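Pyoverdine biosynthesis protein PvcB (Pseudomonas aeruginosa, PDB 4YLM) catalyses the iron- and 2-oxoglutarate-dependent oxidation of tyrosine isonitrile in the biosynthesis of paerucumarin. Local coordinates at residues Y75-F79 against G80-L84. Numbering follows the deposited sequence.
Sequences YCHDF and GEVML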
# COMPACT_ATOMS: atom_id res chain seq x y z
N TYR A 75 14.58 12.79 3.16
CA TYR A 75 13.22 12.29 2.98
C TYR A 75 13.07 11.59 1.65
O TYR A 75 12.48 10.51 1.57
CB TYR A 75 12.19 13.41 3.08
CG TYR A 75 10.81 12.95 2.66
CD1 TYR A 75 9.96 12.33 3.57
CD2 TYR A 75 10.36 13.12 1.35
CE1 TYR A 75 8.70 11.90 3.18
CE2 TYR A 75 9.11 12.69 0.96
CZ TYR A 75 8.28 12.08 1.88
OH TYR A 75 7.03 11.64 1.50
N CYS A 76 13.59 12.20 0.59
CA CYS A 76 13.43 11.63 -0.75
C CYS A 76 14.19 10.32 -0.92
O CYS A 76 13.74 9.45 -1.67
CB CYS A 76 13.81 12.62 -1.85
SG CYS A 76 12.61 13.96 -2.04
N HIS A 77 15.33 10.19 -0.24
CA HIS A 77 16.08 8.93 -0.27
C HIS A 77 15.28 7.80 0.39
O HIS A 77 15.43 6.63 0.03
CB HIS A 77 17.46 9.07 0.40
CG HIS A 77 18.48 9.80 -0.43
ND1 HIS A 77 18.87 9.36 -1.67
CD2 HIS A 77 19.20 10.91 -0.17
CE1 HIS A 77 19.78 10.18 -2.16
NE2 HIS A 77 20.00 11.14 -1.27
N ASP A 78 14.46 8.14 1.38
CA ASP A 78 13.57 7.14 1.98
C ASP A 78 12.38 6.87 1.06
O ASP A 78 11.90 5.75 0.95
CB ASP A 78 13.03 7.61 3.34
CG ASP A 78 12.28 6.49 4.08
OD1 ASP A 78 12.89 5.43 4.31
OD2 ASP A 78 11.09 6.67 4.42
N PHE A 79 11.90 7.93 0.41
CA PHE A 79 10.74 7.85 -0.48
C PHE A 79 10.94 6.86 -1.64
O PHE A 79 10.04 6.07 -1.98
CB PHE A 79 10.45 9.25 -1.03
CG PHE A 79 9.25 9.31 -1.93
CD1 PHE A 79 8.01 9.67 -1.43
CD2 PHE A 79 9.37 9.02 -3.28
CE1 PHE A 79 6.90 9.74 -2.27
CE2 PHE A 79 8.27 9.08 -4.13
CZ PHE A 79 7.03 9.44 -3.62
N GLY A 80 12.11 6.91 -2.27
CA GLY A 80 12.41 6.01 -3.38
C GLY A 80 13.86 6.15 -3.79
O GLY A 80 14.66 6.65 -3.01
N GLU A 81 14.21 5.70 -4.99
CA GLU A 81 15.58 5.87 -5.48
C GLU A 81 15.75 7.24 -6.14
O GLU A 81 15.23 7.48 -7.23
CB GLU A 81 15.94 4.77 -6.49
CG GLU A 81 17.41 4.76 -6.90
CD GLU A 81 17.69 3.88 -8.12
OE1 GLU A 81 18.83 3.93 -8.63
OE2 GLU A 81 16.78 3.15 -8.57
N VAL A 82 16.46 8.15 -5.48
CA VAL A 82 16.61 9.50 -6.02
C VAL A 82 17.42 9.45 -7.30
O VAL A 82 18.42 8.74 -7.37
CB VAL A 82 17.27 10.45 -5.00
CG1 VAL A 82 17.71 11.76 -5.68
CG2 VAL A 82 16.33 10.74 -3.83
N MET A 83 16.98 10.17 -8.33
CA MET A 83 17.80 10.33 -9.51
C MET A 83 18.73 11.53 -9.29
O MET A 83 18.29 12.69 -9.26
CB MET A 83 16.94 10.54 -10.76
CG MET A 83 17.75 10.60 -12.04
SD MET A 83 16.75 10.77 -13.55
CE MET A 83 16.63 12.54 -13.65
N LEU A 84 20.02 11.24 -9.11
CA LEU A 84 20.99 12.27 -8.75
C LEU A 84 21.53 13.01 -9.96
O LEU A 84 21.78 12.43 -11.01
CB LEU A 84 22.14 11.65 -7.95
CG LEU A 84 21.82 11.22 -6.52
CD1 LEU A 84 22.98 10.43 -5.92
CD2 LEU A 84 21.47 12.43 -5.64
O HOH W 1 18.05 7.18 -3.33
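Gly80 N donates to Cys76 O at 3.1 Å, a last helical i+4 bond with an N-H...O angle of 160°, and Gly80 itself leaves helical geometry with a fully extended backbone. The chain runs on extended, and the side chain of Val82 points back at the last turn of the helix. Its CG2 branch does most of the touching. This methyl lies over one face of the His77 imidazole, 4.0 Å from the ring centroid, a CH-pi contact. The same methyl packs on Cys76 CB at 3.7 Å. His77 CG sits anti to its carbonyl carbon (chi1 -76°), which swings the ring toward the departing chain. A water in the plane of the ring, at its edge, bridges the two segments. It hydrogen-bonds with His77 ND1 at 2.9 Å. It also accepts from Val82 N, at 2.8 Å. The contact lies where helix 69-79 gives way to the short, weakly bonded strand 82-83 in this TfdA-family fold, away from the iron site. The helix packs beside helix 45-55, where Lys49 NZ hydrogen-bonds to Phe79 O and makes a cation-pi contact with the Phe79 ring. Glu81 and Met83 pair through their backbones with His280 and His278 of strand 272-286.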